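Long-range contacts in ribonuclease J (Methanolobus psychrophilus R15, PDB 5HAB), which probably degrades RNA as a metal-dependent exoribonuclease of the metallo-beta-lactamase and beta-CASP family: residues I28-Y34 / L459-L465; G38-T42 / G82-D87; E426-P430 / D454-L459. The protein carries 1 engineered substitution. One frame throughout, in Å; residues are numbered along the deposited sequence.

Interaction 1 of 3, residues I28-Y34 / L459-L465; sequences IIAVGGY and LRNGEEL
Ile28 and Leu465 join the first and last strands, 24-32 and 464-469, at the edge of a mixed sheet of the metallo-beta-lactamase fold. They are an antiparallel hydrogen-bonded pair: Ile28 N to Leu465 O and Leu465 N to Ile28 O both measure 2.9 Å. Next comes the non-hydrogen-bonded pair Ile29 and Glu464, whose side chains lie alongside each other, pointing the same way, with Ile29 CG1 3.6 Å from Glu464 CD. With CG anti to the backbone N (chi1 172°) and the rest extended, Glu464 lays its carboxylate along Ile29, where OE2 forms a salt bridge with Arg45. Ala30 N adds a further bond to Glu463 O at 2.9 Å.

Here the ladder gives way to a type II turn, Arg460 to Glu463, which packs against the end of strand 24-32, where Val31 and Gly32 form a classic beta bulge opposite Met41. Gly462, third in the turn, aims its N at Ala30 O, although the modelled separation is doubtfully short. Asn461 OD1 accepts from Tyr34 N at 3.1 Å, while its ND2 is held by Glu36; the amide and the tyrosine ring stand 83° apart. Ala30 CB lies over the centre of that ring and also meets Leu459 CB at 4.0 Å. One water donates to Tyr34 O and Leu459 O and accepts from Arg460 NH1, whose guanidinium forms a salt bridge through NH2 with Glu446 of the second subunit.

Interaction 2 of 3, residues G38-T42 / G82-D87; sequences GRNMT and GAIPDD
Arg39 reaches across the loop that follows helix 75-81, and each part of its side chain meets something different. Arg39 CB sits 3.6 Å from both Ala83 O and Pro85 CD, close to where a cis peptide bond joins Gly82 to Ala83. CG lies between the backbone N and the carbonyl carbon (chi1 55°), and from there the chain runs extended to NE, placing Arg39 CD 3.5 Å from Ile84 O. At the tip, Gly82 O lies over the centre of one face of the Arg39 guanidinium, 3.5 Å above its plane. Arg39 NH1 donates to Ile84 O at 3.2 Å. The acceptor lies in the guanidinium plane, but the donor stands 47° above the carbonyl plane, so the bond misses the lone pairs. Arg39 NH1 also comes within 3.3 Å of Gly82 CA, an approach possible because no CB is there. NH2 makes a salt bridge to Glu36.

A second, apolar point of contact lies at the start of strand 41-46. Met41 crosses Pro85 at about a right angle, and Met41 CE presses on Pro85 CG at a tight 3.4 Å, while Met41 SD lies 4.0 Å from Asp87 CB. Leu116 of helix 113-116 touches Met41, Pro85 and Asp87 alike.

Chemically, the guanidinium is held by one bond at its edge, to Ile84 O, and by the salt bridge to Glu36, which together should limit its rotation; Gly82 O merely lies over a face.

Interaction 3 of 3, residues E426-P430 / D454-L459; sequences EHVIP and DTLHLL. With SO4 (sulfate ion), chain M.
His427 and His457 meet rim to rim, neither ring over the face of the other, with their planes turned 37° apart and their centroids 5.0 Å from each other. A hydrogen bond of 2.9 Å joins His427 ND1 and His457 NE2, each atom near the plane of the partner ring. In both residues CG is anti to the carbonyl carbon (chi1 -62° for His427), beside the residue's own backbone N, and from there the rings meet at that bond. The other nitrogen of His457, ND1, points at sulfate O1 as donor, at a modelled length that is doubtfully short.

Behind the rings the two backbones advance in the same direction through a single bridge, Val428 with Leu456, on the outermost strand, 427-431, of the second mixed sheet of the metallo-beta-lactamase fold. Val428 N donates to Thr455 O, and His457 N to Val428 O, each at 2.9 Å. The pattern stops at Pro430, which has no N-H to offer: Pro430 CD lies 3.1 Å from His457 O, and a water links that oxygen to Pro430 O and Leu459 N.

The apolar side chains divide between two faces. Leu456 CD1 packs on Val428 CB at 4.2 Å, beside Tyr441 and Ile442 of helix 435-447, whereas Ile429 CG2 touches Leu459 CD1 at 3.9 Å.

His457 is thus engaged at both ring nitrogens, NE2 by His427 and ND1 by the sulfate, which should limit rotation of its ring. The sulfate, probably from the crystallisation liquor, would tend to stabilise positive charge on His457 and may mark a spot that accepts an anion.

Interaction 1 joins the other two, touching both, while interactions 2 and 3 stay about 7 Å apart at their nearest atoms. Strands 24-32 and 41-46 are sheet neighbours, so interactions 1 and 2 share a backbone bond, Val31 N to Met41 O at 3.0 Å, and a probable hydroxyl bond, Tyr34 OH to Thr42 OG1 at 2.6 Å. Leu459 belongs to both interaction 1 and interaction 3, and Leu465 CD1 lies 3.7 Å from His457 ND1, bringing the sulfate within about 4 Å of the leucine side chain. The nearest atoms to the bound RNA lie about 6 Å away in interaction 2, 10 Å in interaction 1 and 13 Å in interaction 3.

Interaction 1 of 3, residues I28-Y34 / L459-L465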
loop_
_atom_site.group_PDB
_atom_site.type_symbol
_atom_site.label_atom_id
_atom_site.label_comp_id
_atom_site.label_asym_id
_atom_site.label_seq_id
_atom_site.Cartn_x
_atom_site.Cartn_y
_atom_site.Cartn_z
ATOM N N ILE B 28 1.560 35.407 12.984
ATOM C CA ILE B 28 1.331 34.448 11.913
ATOM C C ILE B 28 0.086 33.683 12.314
ATOM O O ILE B 28 0.127 32.857 13.217
ATOM C CB ILE B 28 2.517 33.483 11.695
ATOM C CG1 ILE B 28 3.846 34.234 11.553
ATOM C CG2 ILE B 28 2.253 32.604 10.473
ATOM C CD1 ILE B 28 3.936 35.117 10.338
ATOM N N ILE B 29 -1.024 33.975 11.653
ATOM C CA ILE B 29 -2.308 33.377 11.997
ATOM C C ILE B 29 -2.696 32.326 10.966
ATOM O O ILE B 29 -2.835 32.623 9.779
ATOM C CB ILE B 29 -3.412 34.444 12.131
ATOM C CG1 ILE B 29 -3.026 35.490 13.183
ATOM C CG2 ILE B 29 -4.728 33.792 12.515
ATOM C CD1 ILE B 29 -2.339 36.714 12.615
ATOM N N ALA B 30 -2.855 31.092 11.433
ATOM C CA ALA B 30 -3.290 29.991 10.586
ATOM C C ALA B 30 -4.813 29.915 10.578
ATOM O O ALA B 30 -5.422 29.638 11.609
ATOM C CB ALA B 30 -2.685 28.678 11.080
ATOM N N VAL B 31 -5.437 30.158 9.428
ATOM C CA VAL B 31 -6.893 30.209 9.396
ATOM C C VAL B 31 -7.467 28.929 8.807
ATOM O O VAL B 31 -8.339 28.293 9.403
ATOM C CB VAL B 31 -7.391 31.437 8.623
ATOM C CG1 VAL B 31 -8.900 31.541 8.733
ATOM C CG2 VAL B 31 -6.731 32.686 9.174
ATOM N N GLY B 32 -6.985 28.562 7.631
ATOM C CA GLY B 32 -7.396 27.325 6.998
ATOM C C GLY B 32 -6.248 26.731 6.213
ATOM O O GLY B 32 -5.310 27.439 5.852
ATOM N N GLY B 33 -6.315 25.430 5.947
ATOM C CA GLY B 33 -5.281 24.771 5.172
ATOM C C GLY B 33 -4.051 24.347 5.951
ATOM O O GLY B 33 -3.055 23.934 5.365
ATOM N N TYR B 34 -4.120 24.449 7.274
ATOM C CA TYR B 34 -3.036 23.982 8.131
ATOM C C TYR B 34 -3.365 22.608 8.726
ATOM O O TYR B 34 -2.477 21.912 9.207
ATOM C CB TYR B 34 -2.748 25.005 9.232
ATOM C CG TYR B 34 -2.071 26.254 8.711
ATOM C CD1 TYR B 34 -2.778 27.202 7.980
ATOM C CD2 TYR B 34 -0.724 26.483 8.948
ATOM C CE1 TYR B 34 -2.162 28.339 7.501
ATOM C CE2 TYR B 34 -0.097 27.617 8.474
ATOM C CZ TYR B 34 -0.821 28.541 7.749
ATOM O OH TYR B 34 -0.196 29.671 7.278
ATOM N N LEU B 459 1.728 24.959 13.526
ATOM C CA LEU B 459 0.443 25.602 13.786
ATOM C C LEU B 459 -0.757 24.751 13.359
ATOM O O LEU B 459 -0.718 24.070 12.329
ATOM C CB LEU B 459 0.384 26.957 13.073
ATOM C CG LEU B 459 1.417 28.008 13.470
ATOM C CD1 LEU B 459 1.073 29.344 12.835
ATOM C CD2 LEU B 459 1.477 28.131 14.987
ATOM N N ARG B 460 -1.828 24.827 14.144
ATOM C CA ARG B 460 -3.125 24.258 13.786
ATOM C C ARG B 460 -4.056 25.398 13.356
ATOM O O ARG B 460 -3.818 26.549 13.718
ATOM C CB ARG B 460 -3.723 23.488 14.972
ATOM C CG ARG B 460 -2.788 22.450 15.589
ATOM C CD ARG B 460 -2.590 21.270 14.659
ATOM N NE ARG B 460 -3.692 20.316 14.746
ATOM C CZ ARG B 460 -4.099 19.550 13.739
ATOM N NH1 ARG B 460 -3.516 19.648 12.547
ATOM N NH2 ARG B 460 -5.103 18.702 13.915
ATOM N N ASN B 461 -5.110 25.089 12.599
ATOM C CA ASN B 461 -6.101 26.103 12.219
ATOM C C ASN B 461 -6.584 26.874 13.448
ATOM O O ASN B 461 -6.947 26.275 14.462
ATOM C CB ASN B 461 -7.319 25.479 11.514
ATOM C CG ASN B 461 -7.002 24.932 10.126
ATOM O OD1 ASN B 461 -6.088 25.393 9.444
ATOM N ND2 ASN B 461 -7.787 23.954 9.695
ATOM N N GLY B 462 -6.569 28.197 13.358
ATOM C CA GLY B 462 -7.101 29.040 14.411
ATOM C C GLY B 462 -6.040 29.523 15.375
ATOM O O GLY B 462 -6.324 30.302 16.290
ATOM N N GLU B 463 -4.800 29.110 15.133
ATOM C CA GLU B 463 -3.707 29.423 16.046
ATOM C C GLU B 463 -2.883 30.602 15.537
ATOM O O GLU B 463 -2.718 30.790 14.331
ATOM C CB GLU B 463 -2.811 28.197 16.240
ATOM C CG GLU B 463 -1.826 28.325 17.391
ATOM C CD GLU B 463 -1.026 27.060 17.633
ATOM O OE1 GLU B 463 -1.151 26.098 16.837
ATOM O OE2 GLU B 463 -0.270 27.031 18.628
ATOM N N GLU B 464 -2.409 31.419 16.473
ATOM C CA GLU B 464 -1.550 32.557 16.160
ATOM C C GLU B 464 -0.162 32.441 16.792
ATOM O O GLU B 464 -0.025 32.235 17.997
ATOM C CB GLU B 464 -2.215 33.865 16.600
ATOM C CG GLU B 464 -1.310 35.098 16.496
ATOM C CD GLU B 464 -2.090 36.410 16.533
ATOM O OE1 GLU B 464 -3.275 36.397 16.938
ATOM O OE2 GLU B 464 -1.513 37.457 16.167
ATOM N N LEU B 465 0.865 32.537 15.960
ATOM C CA LEU B 465 2.237 32.591 16.432
ATOM C C LEU B 465 2.604 34.059 16.593
ATOM O O LEU B 465 2.484 34.838 15.648
ATOM C CB LEU B 465 3.183 31.906 15.450
ATOM C CG LEU B 465 4.675 32.040 15.737
ATOM C CD1 LEU B 465 5.075 31.177 16.925
ATOM C CD2 LEU B 465 5.490 31.689 14.499
HETATM O O HOH W 1 -1.417 21.342 11.686
#

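Interaction 2 of 3, residues G38-T42 / G82-D87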
loop_
_atom_site.group_PDB
_atom_site.type_symbol
_atom_site.label_atom_id
_atom_site.label_comp_id
_atom_site.label_asym_id
_atom_site.label_seq_id
_atom_site.Cartn_x
_atom_site.Cartn_y
_atom_site.Cartn_z
ATOM N N GLY B 38 -6.703 22.202 0.622
ATOM C CA GLY B 38 -7.775 22.945 -0.019
ATOM C C GLY B 38 -8.096 24.353 0.468
ATOM O O GLY B 38 -7.849 25.326 -0.238
ATOM N N ARG B 39 -8.693 24.469 1.652
ATOM C CA ARG B 39 -9.220 25.759 2.116
ATOM C C ARG B 39 -8.136 26.656 2.734
ATOM O O ARG B 39 -8.205 27.025 3.902
ATOM C CB ARG B 39 -10.372 25.539 3.112
ATOM C CG ARG B 39 -10.049 24.667 4.321
ATOM C CD ARG B 39 -11.097 24.840 5.415
ATOM N NE ARG B 39 -10.820 23.997 6.575
ATOM C CZ ARG B 39 -11.621 23.890 7.630
ATOM N NH1 ARG B 39 -12.761 24.571 7.676
ATOM N NH2 ARG B 39 -11.285 23.100 8.642
ATOM N N ASN B 40 -7.139 27.012 1.939
ATOM C CA ASN B 40 -6.015 27.792 2.443
ATOM C C ASN B 40 -6.349 29.244 2.773
ATOM O O ASN B 40 -6.927 29.965 1.962
ATOM C CB ASN B 40 -4.875 27.745 1.433
ATOM C CG ASN B 40 -4.388 26.335 1.197
ATOM O OD1 ASN B 40 -3.762 25.733 2.069
ATOM N ND2 ASN B 40 -4.707 25.785 0.036
ATOM N N MET B 41 -5.960 29.662 3.969
ATOM C CA MET B 41 -6.013 31.067 4.337
ATOM C C MET B 41 -5.039 31.342 5.476
ATOM O O MET B 41 -5.071 30.679 6.525
ATOM C CB MET B 41 -7.425 31.484 4.744
ATOM C CG MET B 41 -7.529 32.960 5.111
ATOM S SD MET B 41 -9.173 33.521 5.610
ATOM C CE MET B 41 -10.149 33.226 4.164
ATOM N N THR B 42 -4.177 32.328 5.259
ATOM C CA THR B 42 -3.205 32.737 6.268
ATOM C C THR B 42 -3.389 34.229 6.542
ATOM O O THR B 42 -3.859 34.957 5.680
ATOM C CB THR B 42 -1.755 32.430 5.812
ATOM O OG1 THR B 42 -1.613 31.020 5.598
ATOM C CG2 THR B 42 -0.722 32.892 6.844
ATOM N N GLY B 82 -16.726 23.201 5.941
ATOM C CA GLY B 82 -15.310 23.517 5.810
ATOM C C GLY B 82 -14.487 22.555 4.979
ATOM O O GLY B 82 -13.783 21.757 5.595
ATOM N N ALA B 83 -14.509 22.559 3.636
ATOM C CA ALA B 83 -15.097 23.501 2.650
ATOM C C ALA B 83 -14.390 24.859 2.576
ATOM O O ALA B 83 -13.599 25.068 1.655
ATOM C CB ALA B 83 -16.587 23.685 2.851
ATOM N N ILE B 84 -14.680 25.800 3.469
ATOM C CA ILE B 84 -13.957 27.079 3.405
ATOM C C ILE B 84 -13.375 27.436 4.769
ATOM O O ILE B 84 -13.842 26.934 5.791
ATOM C CB ILE B 84 -14.847 28.231 2.867
ATOM C CG1 ILE B 84 -15.945 28.598 3.867
ATOM C CG2 ILE B 84 -15.412 27.879 1.496
ATOM C CD1 ILE B 84 -16.738 29.829 3.459
ATOM N N PRO B 85 -12.350 28.306 4.789
ATOM C CA PRO B 85 -11.676 28.578 6.062
ATOM C C PRO B 85 -12.565 29.284 7.073
ATOM O O PRO B 85 -13.363 30.144 6.712
ATOM C CB PRO B 85 -10.488 29.467 5.656
ATOM C CG PRO B 85 -10.750 29.883 4.271
ATOM C CD PRO B 85 -11.618 28.873 3.645
ATOM N N ASP B 86 -12.421 28.895 8.335
ATOM C CA ASP B 86 -13.169 29.495 9.428
ATOM C C ASP B 86 -12.508 30.799 9.839
ATOM O O ASP B 86 -11.686 30.822 10.751
ATOM C CB ASP B 86 -13.233 28.537 10.612
ATOM C CG ASP B 86 -14.139 29.030 11.716
ATOM O OD1 ASP B 86 -14.659 30.161 11.619
ATOM O OD2 ASP B 86 -14.329 28.277 12.689
ATOM N N ASP B 87 -12.891 31.889 9.188
ATOM C CA ASP B 87 -12.259 33.175 9.440
ATOM C C ASP B 87 -12.944 33.979 10.548
ATOM O O ASP B 87 -12.599 35.136 10.774
ATOM C CB ASP B 87 -12.206 33.993 8.150
ATOM C CG ASP B 87 -13.567 34.467 7.701
ATOM O OD1 ASP B 87 -14.584 33.854 8.095
ATOM O OD2 ASP B 87 -13.616 35.455 6.943
#

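Interaction 3 of 3, residues E426-P430 / D454-L459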
loop_
_atom_site.group_PDB
_atom_site.type_symbol
_atom_site.label_atom_id
_atom_site.label_comp_id
_atom_site.label_asym_id
_atom_site.label_seq_id
_atom_site.Cartn_x
_atom_site.Cartn_y
_atom_site.Cartn_z
ATOM N N GLU B 426 14.438 33.177 9.928
ATOM C CA GLU B 426 14.637 33.090 11.364
ATOM C C GLU B 426 13.638 32.113 11.975
ATOM O O GLU B 426 13.944 31.414 12.939
ATOM C CB GLU B 426 14.489 34.478 11.988
ATOM C CG GLU B 426 14.735 34.553 13.477
ATOM C CD GLU B 426 14.673 35.982 13.985
ATOM O OE1 GLU B 426 14.531 36.900 13.147
ATOM O OE2 GLU B 426 14.762 36.186 15.216
ATOM N N HIS B 427 12.442 32.073 11.396
ATOM C CA HIS B 427 11.385 31.172 11.831
ATOM C C HIS B 427 10.747 30.524 10.611
ATOM O O HIS B 427 10.582 31.173 9.580
ATOM C CB HIS B 427 10.316 31.914 12.641
ATOM C CG HIS B 427 10.828 32.530 13.905
ATOM N ND1 HIS B 427 10.847 31.856 15.108
ATOM C CD2 HIS B 427 11.317 33.767 14.159
ATOM C CE1 HIS B 427 11.338 32.646 16.046
ATOM N NE2 HIS B 427 11.632 33.811 15.497
ATOM N N VAL B 428 10.374 29.252 10.729
ATOM C CA VAL B 428 9.708 28.560 9.630
ATOM C C VAL B 428 8.380 27.990 10.096
ATOM O O VAL B 428 8.278 27.442 11.193
ATOM C CB VAL B 428 10.581 27.442 9.041
ATOM C CG1 VAL B 428 10.048 27.039 7.670
ATOM C CG2 VAL B 428 12.016 27.884 8.940
ATOM N N ILE B 429 7.362 28.126 9.254
ATOM C CA ILE B 429 6.035 27.612 9.559
ATOM C C ILE B 429 5.532 26.827 8.358
ATOM O O ILE B 429 5.329 27.400 7.287
ATOM C CB ILE B 429 5.048 28.745 9.924
ATOM C CG1 ILE B 429 5.559 29.556 11.119
ATOM C CG2 ILE B 429 3.637 28.185 10.167
ATOM C CD1 ILE B 429 6.425 30.748 10.738
ATOM N N PRO B 430 5.327 25.514 8.527
ATOM C CA PRO B 430 4.756 24.756 7.412
ATOM C C PRO B 430 3.257 24.965 7.279
ATOM O O PRO B 430 2.561 25.121 8.278
ATOM C CB PRO B 430 5.087 23.297 7.769
ATOM C CG PRO B 430 5.213 23.293 9.256
ATOM C CD PRO B 430 5.807 24.636 9.611
ATOM N N ASP B 454 11.008 26.451 18.664
ATOM C CA ASP B 454 11.999 27.496 18.855
ATOM C C ASP B 454 12.091 28.381 17.614
ATOM O O ASP B 454 11.678 29.542 17.644
ATOM C CB ASP B 454 13.359 26.874 19.184
ATOM C CG ASP B 454 14.477 27.903 19.251
ATOM O OD1 ASP B 454 14.216 29.042 19.696
ATOM O OD2 ASP B 454 15.621 27.566 18.872
ATOM N N THR B 455 12.613 27.822 16.525
ATOM C CA THR B 455 12.695 28.520 15.245
ATOM C C THR B 455 11.819 27.850 14.186
ATOM O O THR B 455 11.771 28.281 13.036
ATOM C CB THR B 455 14.129 28.547 14.726
ATOM O OG1 THR B 455 14.589 27.200 14.583
ATOM C CG2 THR B 455 15.039 29.277 15.714
ATOM N N LEU B 456 11.136 26.785 14.585
ATOM C CA LEU B 456 10.325 25.982 13.680
ATOM C C LEU B 456 8.994 25.744 14.370
ATOM O O LEU B 456 8.970 25.289 15.512
ATOM C CB LEU B 456 11.029 24.657 13.354
ATOM C CG LEU B 456 10.237 23.563 12.630
ATOM C CD1 LEU B 456 9.932 23.943 11.189
ATOM C CD2 LEU B 456 10.970 22.234 12.698
ATOM N N HIS B 457 7.888 26.067 13.705
ATOM C CA HIS B 457 6.610 26.117 14.410
ATOM C C HIS B 457 5.479 25.360 13.731
ATOM O O HIS B 457 5.176 25.562 12.554
ATOM C CB HIS B 457 6.216 27.575 14.636
ATOM C CG HIS B 457 7.322 28.391 15.220
ATOM N ND1 HIS B 457 7.532 28.491 16.579
ATOM C CD2 HIS B 457 8.320 29.090 14.631
ATOM C CE1 HIS B 457 8.596 29.240 16.802
ATOM N NE2 HIS B 457 9.093 29.617 15.637
ATOM N N LEU B 458 4.851 24.492 14.513
ATOM C CA LEU B 458 3.726 23.694 14.061
ATOM C C LEU B 458 2.418 24.352 14.485
ATOM O O LEU B 458 2.067 24.348 15.663
ATOM C CB LEU B 458 3.820 22.272 14.627
ATOM C CG LEU B 458 2.658 21.329 14.323
ATOM C CD1 LEU B 458 2.384 21.269 12.822
ATOM C CD2 LEU B 458 2.921 19.944 14.884
ATOM N N LEU B 459 1.728 24.959 13.526
ATOM C CA LEU B 459 0.443 25.602 13.786
ATOM C C LEU B 459 -0.757 24.751 13.359
ATOM O O LEU B 459 -0.718 24.070 12.329
ATOM C CB LEU B 459 0.384 26.957 13.073
ATOM C CG LEU B 459 1.417 28.008 13.470
ATOM C CD1 LEU B 459 1.073 29.344 12.835
ATOM C CD2 LEU B 459 1.477 28.131 14.987
HETATM S S SO4 M . 5.843 27.300 19.819
HETATM O O1 SO4 M . 6.517 27.333 18.527
HETATM O O2 SO4 M . 6.836 27.415 20.883
HETATM O O3 SO4 M . 5.116 26.040 19.958
HETATM O O4 SO4 M . 4.904 28.417 19.908
HETATM O O HOH W 2 2.560 24.782 11.097
#